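Local coordinates for protein putative fructose-bisphosphate aldolase (Coccidioides immitis, PDB 3PM6) that is a putative class II fructose-bisphosphate aldolase, a TIM-barrel protein that binds a zinc ion, at residues P84-L89 / G113-M118. Sequence-based numbering, arbitrary orientation.
Sequences PITLHL and GFDSIM
H88 and S116 face each other across the third and fourth parallel strands of a TIM barrel, with H88 ND1 2.7 Å from S116 OG, a hydrogen bond. The hydroxyl sits at the ring's edge, close to the imidazole plane. Both side chains leave the same sheet face; H88 CG is anti to the backbone N (chi1 -177°), and the ring beyond it comes nearer to S116. One water joins S116 OG (2.8 Å) to T86 OG1.

The backbone ladder shows the parallel register: L89 N donates to S116 O, and M118 N reaches L89 O over 2.7 Å, its N-H...O angle of 167° marking a nearly straight bond. Where 113-118 enters its strand, L87 O accepts from both D115 N and S116 N. D115 uses its side chain in place of a backbone acceptor, OD2 taking the L87 N-H at 2.8 Å through its anti lone pair. R14 and R79 form long, weak ion pairs with this carboxylate. The M118 side chain, about 6 Å from the zinc ion, touches H227, which binds the metal with H91 and H196.

On the helix side, L89 CB lies over one face of the F114 ring, 3.9 Å from its centroid and 17° off the normal, a CH-pi contact. A74, A75 and V71 of helix 69-80 pack against L87 and F114. L87 touches the ring obliquely, CG 3.6 Å from F114 CD1.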
loop_
_atom_site.group_PDB
_atom_site.type_symbol
_atom_site.label_atom_id
_atom_site.label_comp_id
_atom_site.label_asym_id
_atom_site.label_seq_id
_atom_site.Cartn_x
_atom_site.Cartn_y
_atom_site.Cartn_z
ATOM N N PRO A 84 -14.811 9.594 9.669
ATOM C CA PRO A 84 -15.218 8.201 9.427
ATOM C C PRO A 84 -14.868 7.705 8.007
ATOM O O PRO A 84 -15.363 8.242 7.000
ATOM C CB PRO A 84 -16.732 8.230 9.664
ATOM C CG PRO A 84 -17.002 9.521 10.346
ATOM C CD PRO A 84 -15.989 10.460 9.794
ATOM N N ILE A 85 -13.993 6.694 7.954
ATOM C CA ILE A 85 -13.663 6.013 6.709
ATOM C C ILE A 85 -13.657 4.491 6.938
ATOM O O ILE A 85 -12.990 4.004 7.854
ATOM C CB ILE A 85 -12.284 6.437 6.178
ATOM C CG1 ILE A 85 -12.128 7.953 6.170
ATOM C CG2 ILE A 85 -12.083 5.888 4.769
ATOM C CD1 ILE A 85 -10.709 8.398 5.825
ATOM N N THR A 86 -14.371 3.740 6.091
ATOM C CA THR A 86 -14.386 2.283 6.208
ATOM C C THR A 86 -13.957 1.633 4.913
ATOM O O THR A 86 -13.841 2.301 3.891
ATOM C CB THR A 86 -15.783 1.759 6.626
ATOM O OG1 THR A 86 -16.728 2.041 5.593
ATOM C CG2 THR A 86 -16.247 2.438 7.971
ATOM N N LEU A 87 -13.761 0.316 4.964
ATOM C CA LEU A 87 -13.175 -0.454 3.884
ATOM C C LEU A 87 -14.178 -1.458 3.261
ATOM O O LEU A 87 -14.820 -2.218 3.965
ATOM C CB LEU A 87 -11.921 -1.169 4.391
ATOM C CG LEU A 87 -11.175 -2.032 3.384
ATOM C CD1 LEU A 87 -10.664 -1.209 2.199
ATOM C CD2 LEU A 87 -10.019 -2.733 4.104
ATOM N N HIS A 88 -14.281 -1.441 1.941
ATOM C CA HIS A 88 -15.328 -2.168 1.230
ATOM C C HIS A 88 -14.692 -2.971 0.120
ATOM O O HIS A 88 -13.882 -2.439 -0.653
ATOM C CB HIS A 88 -16.282 -1.136 0.634
ATOM C CG HIS A 88 -17.460 -1.715 -0.080
ATOM N ND1 HIS A 88 -18.483 -2.370 0.576
ATOM C CD2 HIS A 88 -17.803 -1.690 -1.391
ATOM C CE1 HIS A 88 -19.406 -2.720 -0.305
ATOM N NE2 HIS A 88 -19.027 -2.293 -1.501
ATOM N N LEU A 89 -15.030 -4.251 0.036
ATOM C CA LEU A 89 -14.683 -5.042 -1.157
ATOM C C LEU A 89 -15.725 -4.871 -2.244
ATOM O O LEU A 89 -16.865 -5.339 -2.122
ATOM C CB LEU A 89 -14.503 -6.528 -0.823
ATOM C CG LEU A 89 -13.991 -7.501 -1.904
ATOM C CD1 LEU A 89 -12.570 -7.188 -2.461
ATOM C CD2 LEU A 89 -14.067 -8.946 -1.366
ATOM N N GLY A 113 -10.012 -6.257 8.787
ATOM C CA GLY A 113 -10.163 -6.615 7.377
ATOM C C GLY A 113 -11.269 -5.717 6.856
ATOM O O GLY A 113 -11.272 -4.541 7.163
ATOM N N PHE A 114 -12.228 -6.276 6.121
ATOM C CA PHE A 114 -13.275 -5.458 5.458
ATOM C C PHE A 114 -14.388 -5.133 6.396
ATOM O O PHE A 114 -14.792 -5.989 7.177
ATOM C CB PHE A 114 -13.837 -6.155 4.193
ATOM C CG PHE A 114 -12.870 -6.161 3.067
ATOM C CD1 PHE A 114 -12.716 -5.034 2.272
ATOM C CD2 PHE A 114 -12.026 -7.241 2.869
ATOM C CE1 PHE A 114 -11.786 -5.023 1.264
ATOM C CE2 PHE A 114 -11.100 -7.246 1.842
ATOM C CZ PHE A 114 -10.970 -6.128 1.048
ATOM N N ASP A 115 -14.897 -3.907 6.314
ATOM C CA ASP A 115 -16.118 -3.569 7.050
ATOM C C ASP A 115 -17.372 -4.016 6.283
ATOM O O ASP A 115 -18.413 -4.258 6.880
ATOM C CB ASP A 115 -16.159 -2.072 7.305
ATOM C CG ASP A 115 -14.935 -1.582 8.060
ATOM O OD1 ASP A 115 -14.800 -1.913 9.246
ATOM O OD2 ASP A 115 -14.096 -0.882 7.472
ATOM N N SER A 116 -17.267 -4.099 4.950
ATOM C CA SER A 116 -18.409 -4.441 4.094
ATOM C C SER A 116 -17.939 -5.072 2.817
ATOM O O SER A 116 -16.797 -4.895 2.408
ATOM C CB SER A 116 -19.289 -3.218 3.787
ATOM O OG SER A 116 -18.541 -2.155 3.237
ATOM N N ILE A 117 -18.802 -5.836 2.170
ATOM C CA ILE A 117 -18.353 -6.541 0.972
ATOM C C ILE A 117 -19.501 -6.474 0.019
ATOM O O ILE A 117 -20.642 -6.615 0.426
ATOM C CB ILE A 117 -18.032 -8.020 1.313
ATOM C CG1 ILE A 117 -16.814 -8.121 2.244
ATOM C CG2 ILE A 117 -17.905 -8.910 0.035
ATOM C CD1 ILE A 117 -16.459 -9.608 2.647
ATOM N N MET A 118 -19.212 -6.252 -1.254
ATOM C CA MET A 118 -20.252 -6.338 -2.222
ATOM C C MET A 118 -20.373 -7.763 -2.728
ATOM O O MET A 118 -19.508 -8.230 -3.444
ATOM C CB MET A 118 -20.051 -5.350 -3.397
ATOM C CG MET A 118 -21.164 -5.459 -4.417
ATOM S SD MET A 118 -20.809 -4.569 -5.955
ATOM C CE MET A 118 -22.481 -4.660 -6.673
HETATM O O HOH W 1 -17.107 0.183 3.883
#